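GrgF (Penicillium sp. sh18, PDB 6LZH) catalyses, as a polyketide transferase of the alpha/beta-hydrolase fold, a Claisen condensation joining two polyketide chains in the biosynthesis of the fungal furanone gregatin A. Local coordinates at the interface of chains A and B. Sequence-based numbering; all coordinates share one arbitrary frame. Chains: chain A/B, GrgF.

Contact 1: the interface of chains A and B. Residues chain A 158, 161, 165; chain B 16, 89, 92-93, 96.
Helix 150-165 of chain A lies against helix 84-100 of chain B and the loop carrying B:Leu16. The guanidinium takes B:Asp93 side-on: A:Arg161 NE meets B:Asp93 OD1 at 2.8 Å and NH2 meets OD2 at 2.9 Å, both bonds nearly straight. Both oxygens lie in the guanidinium plane; the nitrogens come on the syn side, tilted out of the carboxylate plane. The bend at chi3 (81°) swings this flat group off the line of its methylene chain. A:Arg161 NH1 donates to B:Glu89 OE1 at 2.7 Å, which accepts through its anti lone pair and lies somewhat tilted from the guanidinium plane; the two planes are almost perpendicular. Water 1 links NH2 to the same OE1. Arginine suits the place because its planar cation can serve two acids and still offer its faces: B:Leu16 CD2 sits 3.7 Å above the centre of one A:Arg161 face, and the backbone carbonyl oxygen B:Glu89 O lies over the rim of the other. From within chain B, B:Leu16 N donates to B:Asp93 OD2 (2.8 Å) from the opposite face to A:Arg161 NH2, and probably steadies the acid. Flexible A:Met158 lays its sulfur SD over the B:His92 ring, while branched A:Leu165 fills in beside B:Leu16 and B:Asp93. A methionine replacing A:Arg161 would probably leave B:Asp93 and B:Glu89 without their cationic mate. The patch joins the subunits of the deposited dimer through paired charges flanked by apolar packing.

Contact 2: the interface of chains A and B. Residues chain A 16, 88-89, 92-93; chain B 158, 161, 213.
Charge pairing centres on B:Arg161, whose guanidinium is clasped by two acids of chain A. B:Arg161 NE donates to A:Asp93 OD1 at 2.8 Å from above the carboxylate plane, and NH2 donates to OD2 at 2.7 Å on the syn side. A:Glu89 adds a salt bridge from OE1 to B:Arg161 NH1 (2.8 Å); its longer chain, extended beyond CG, carries the acid to the other end of the guanidinium, with the two planes nearly perpendicular. Water 2 ties B:Arg161 NH2 to this OE1. Within chain A, A:Leu16 N donates to A:Asp93 OD2 and probably helps fix the carboxylate for its partner.

A second polar link joins A:His92 NE2 to B:Tyr213 OH (2.6 Å), with 133° at the hydrogen; which of the two donates is not decided. Histidine offers a nitrogen in the rim of its ring, which can donate or accept, and tyrosine a hydroxyl that can do the same. The rings meet edge-to-face, planes 86° apart, with the histidine edge turned toward the tyrosine. CG of B:Tyr213 stands anti to the backbone N (chi1 175°), a setting that helps send the hydroxyl across to the neighbour. From within chain A, the backbone carbonyl oxygen of A:Ala88 caps one face of the histidine.

Apolar packing completes the patch. The methyl CE of B:Met158 lies over the other face of the A:His92 ring, 3.5 Å from CD2. A:Leu16 CD2 covers the centre of one guanidinium face, 3.6 Å from B:Arg161 CZ, and A:Glu89 CG touches B:Tyr213 CE1 at 3.6 Å.

In the fold, helix 84-99, between strands 62-66 and 104-105 in the chain, presents A:Glu89, A:His92 and A:Asp93 to helices 150-165 and 210-216 of chain B.

Contact 1: the interface of chains A and B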
loop_
_atom_site.group_PDB
_atom_site.type_symbol
_atom_site.label_atom_id
_atom_site.label_comp_id
_atom_site.label_asym_id
_atom_site.label_seq_id
_atom_site.Cartn_x
_atom_site.Cartn_y
_atom_site.Cartn_z
ATOM N N MET A 158 -10.453 -9.620 8.667
ATOM C CA MET A 158 -11.464 -8.754 9.280
ATOM C C MET A 158 -11.708 -9.146 10.728
ATOM O O MET A 158 -11.846 -8.280 11.598
ATOM C CB MET A 158 -12.788 -8.796 8.508
ATOM C CG MET A 158 -12.762 -8.210 7.076
ATOM S SD MET A 158 -12.095 -6.529 6.936
ATOM C CE MET A 158 -10.399 -6.856 6.429
ATOM N N ARG A 161 -8.673 -7.837 12.896
ATOM C CA ARG A 161 -8.798 -6.419 13.237
ATOM C C ARG A 161 -9.717 -6.223 14.434
ATOM O O ARG A 161 -9.367 -5.550 15.417
ATOM C CB ARG A 161 -9.366 -5.623 12.047
ATOM C CG ARG A 161 -8.451 -5.434 10.854
ATOM C CD ARG A 161 -8.986 -4.329 9.915
ATOM N NE ARG A 161 -8.638 -2.983 10.383
ATOM C CZ ARG A 161 -7.495 -2.354 10.102
ATOM N NH1 ARG A 161 -6.565 -2.944 9.363
ATOM N NH2 ARG A 161 -7.268 -1.130 10.567
ATOM N N LEU A 165 -8.846 -4.968 18.223
ATOM C CA LEU A 165 -9.506 -3.791 18.783
ATOM C C LEU A 165 -10.080 -4.056 20.169
ATOM O O LEU A 165 -10.207 -3.116 20.956
ATOM C CB LEU A 165 -10.609 -3.291 17.833
ATOM C CG LEU A 165 -10.113 -2.423 16.674
ATOM C CD1 LEU A 165 -11.212 -2.179 15.647
ATOM C CD2 LEU A 165 -9.563 -1.087 17.200
ATOM N N LEU B 16 -7.423 0.583 14.349
ATOM C CA LEU B 16 -6.491 -0.456 14.779
ATOM C C LEU B 16 -5.093 0.111 14.987
ATOM O O LEU B 16 -4.374 -0.318 15.901
ATOM C CB LEU B 16 -6.475 -1.607 13.770
ATOM C CG LEU B 16 -5.570 -2.805 14.085
ATOM C CD1 LEU B 16 -6.001 -3.463 15.383
ATOM C CD2 LEU B 16 -5.529 -3.828 12.938
ATOM N N GLU B 89 -8.569 0.572 5.293
ATOM C CA GLU B 89 -8.478 -0.147 6.565
ATOM C C GLU B 89 -9.335 0.522 7.622
ATOM O O GLU B 89 -10.003 -0.156 8.412
ATOM C CB GLU B 89 -7.022 -0.225 7.048
ATOM C CG GLU B 89 -6.134 -1.057 6.165
ATOM C CD GLU B 89 -4.741 -1.216 6.771
ATOM O OE1 GLU B 89 -4.631 -1.761 7.887
ATOM O OE2 GLU B 89 -3.774 -0.771 6.143
ATOM N N HIS B 92 -12.798 -0.494 7.511
ATOM C CA HIS B 92 -13.052 -1.738 8.230
ATOM C C HIS B 92 -13.303 -1.477 9.709
ATOM O O HIS B 92 -14.187 -2.095 10.319
ATOM C CB HIS B 92 -11.864 -2.696 8.063
ATOM C CG HIS B 92 -11.468 -2.922 6.638
ATOM N ND1 HIS B 92 -12.366 -2.840 5.589
ATOM C CD2 HIS B 92 -10.270 -3.227 6.087
ATOM C CE1 HIS B 92 -11.734 -3.076 4.453
ATOM N NE2 HIS B 92 -10.462 -3.320 4.727
ATOM N N ASP B 93 -12.511 -0.589 10.317
ATOM C CA ASP B 93 -12.738 -0.281 11.726
ATOM C C ASP B 93 -14.043 0.488 11.913
ATOM O O ASP B 93 -14.698 0.348 12.953
ATOM C CB ASP B 93 -11.560 0.509 12.285
ATOM C CG ASP B 93 -10.245 -0.252 12.172
ATOM O OD1 ASP B 93 -10.284 -1.504 12.097
ATOM O OD2 ASP B 93 -9.176 0.404 12.136
ATOM N N THR B 96 -16.691 -2.057 12.027
ATOM C CA THR B 96 -16.690 -2.689 13.346
ATOM C C THR B 96 -17.403 -1.819 14.379
ATOM O O THR B 96 -18.221 -2.314 15.163
ATOM C CB THR B 96 -15.259 -2.980 13.780
ATOM O OG1 THR B 96 -14.643 -3.859 12.826
ATOM C CG2 THR B 96 -15.244 -3.642 15.187
HETATM O O HOH W 1 -4.976 0.275 10.119
#

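Contact 2: the interface of chains A and B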
loop_
_atom_site.group_PDB
_atom_site.type_symbol
_atom_site.label_atom_id
_atom_site.label_comp_id
_atom_site.label_asym_id
_atom_site.label_seq_id
_atom_site.Cartn_x
_atom_site.Cartn_y
_atom_site.Cartn_z
ATOM N N LEU A 16 11.083 6.429 9.636
ATOM C CA LEU A 16 10.195 7.587 9.681
ATOM C C LEU A 16 9.028 7.347 10.633
ATOM O O LEU A 16 8.593 8.269 11.333
ATOM C CB LEU A 16 9.699 7.929 8.277
ATOM C CG LEU A 16 8.798 9.162 8.083
ATOM C CD1 LEU A 16 9.479 10.448 8.548
ATOM C CD2 LEU A 16 8.406 9.280 6.631
ATOM N N ALA A 88 9.767 -1.273 1.867
ATOM C CA ALA A 88 10.418 -0.424 0.878
ATOM C C ALA A 88 10.665 0.961 1.449
ATOM O O ALA A 88 11.729 1.548 1.230
ATOM C CB ALA A 88 9.557 -0.321 -0.387
ATOM N N GLU A 89 9.669 1.517 2.150
ATOM C CA GLU A 89 9.860 2.814 2.793
ATOM C C GLU A 89 11.052 2.776 3.733
ATOM O O GLU A 89 11.847 3.721 3.788
ATOM C CB GLU A 89 8.604 3.208 3.563
ATOM C CG GLU A 89 7.511 3.810 2.718
ATOM C CD GLU A 89 6.347 4.244 3.584
ATOM O OE1 GLU A 89 6.464 5.251 4.317
ATOM O OE2 GLU A 89 5.336 3.541 3.561
ATOM N N HIS A 92 14.332 3.351 2.145
ATOM C CA HIS A 92 14.657 4.773 1.996
ATOM C C HIS A 92 15.277 5.330 3.281
ATOM O O HIS A 92 16.201 6.151 3.238
ATOM C CB HIS A 92 13.414 5.593 1.647
ATOM C CG HIS A 92 12.583 5.032 0.533
ATOM N ND1 HIS A 92 13.121 4.322 -0.520
ATOM C CD2 HIS A 92 11.245 5.077 0.314
ATOM C CE1 HIS A 92 12.152 3.963 -1.347
ATOM N NE2 HIS A 92 11.004 4.415 -0.868
ATOM N N ASP A 93 14.769 4.908 4.435
ATOM C CA ASP A 93 15.349 5.369 5.693
ATOM C C ASP A 93 16.740 4.780 5.889
ATOM O O ASP A 93 17.638 5.443 6.429
ATOM C CB ASP A 93 14.426 4.999 6.866
ATOM C CG ASP A 93 13.082 5.707 6.789
ATOM O OD1 ASP A 93 13.021 6.752 6.103
ATOM O OD2 ASP A 93 12.089 5.210 7.402
ATOM N N MET B 158 11.440 11.797 -1.065
ATOM C CA MET B 158 12.679 11.343 -0.441
ATOM C C MET B 158 13.256 12.420 0.469
ATOM O O MET B 158 13.761 12.120 1.554
ATOM C CB MET B 158 13.693 10.917 -1.512
ATOM C CG MET B 158 13.343 9.623 -2.244
ATOM S SD MET B 158 12.920 8.254 -1.135
ATOM C CE MET B 158 11.138 8.180 -1.269
ATOM N N ARG B 161 11.255 12.750 3.811
ATOM C CA ARG B 161 11.574 11.697 4.768
ATOM C C ARG B 161 12.820 12.044 5.565
ATOM O O ARG B 161 12.830 11.961 6.797
ATOM C CB ARG B 161 11.802 10.359 4.057
ATOM C CG ARG B 161 10.604 9.654 3.518
ATOM C CD ARG B 161 11.006 8.220 3.097
ATOM N NE ARG B 161 11.024 7.318 4.246
ATOM C CZ ARG B 161 9.945 6.678 4.676
ATOM N NH1 ARG B 161 8.780 6.858 4.046
ATOM N NH2 ARG B 161 10.011 5.882 5.733
ATOM N N TYR B 213 3.638 9.692 -3.260
ATOM C CA TYR B 213 4.441 8.485 -3.078
ATOM C C TYR B 213 3.557 7.262 -2.832
ATOM O O TYR B 213 3.703 6.223 -3.493
ATOM C CB TYR B 213 5.413 8.691 -1.911
ATOM C CG TYR B 213 6.223 7.457 -1.561
ATOM C CD1 TYR B 213 5.736 6.510 -0.673
ATOM C CD2 TYR B 213 7.478 7.246 -2.120
ATOM C CE1 TYR B 213 6.463 5.379 -0.364
ATOM C CE2 TYR B 213 8.220 6.119 -1.808
ATOM C CZ TYR B 213 7.710 5.195 -0.943
ATOM O OH TYR B 213 8.439 4.086 -0.639
HETATM O O HOH W 2 7.543 4.826 6.818
#

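Contact 1 and contact 2 are twins related by the two-fold axis, their C-alpha centres about 26 Å apart. Each subunit lends helix 150-165 to one and helix 84-99 (84-100 in chain B), with the loop of A:Leu16 or B:Leu16, to the other, so the same arginine-acid pairing is made twice. At the margins contact 1 also includes A:Leu165 and B:Thr96, contact 2 A:Ala88 and B:Tyr213. This reciprocity suits a closed dimer, although the structure alone does not prove one in solution. B:Cys115 lies about 21 Å from the centre of contact 1 and A:Cys115 about 19 Å from that of contact 2, making a direct catalytic part unlikely.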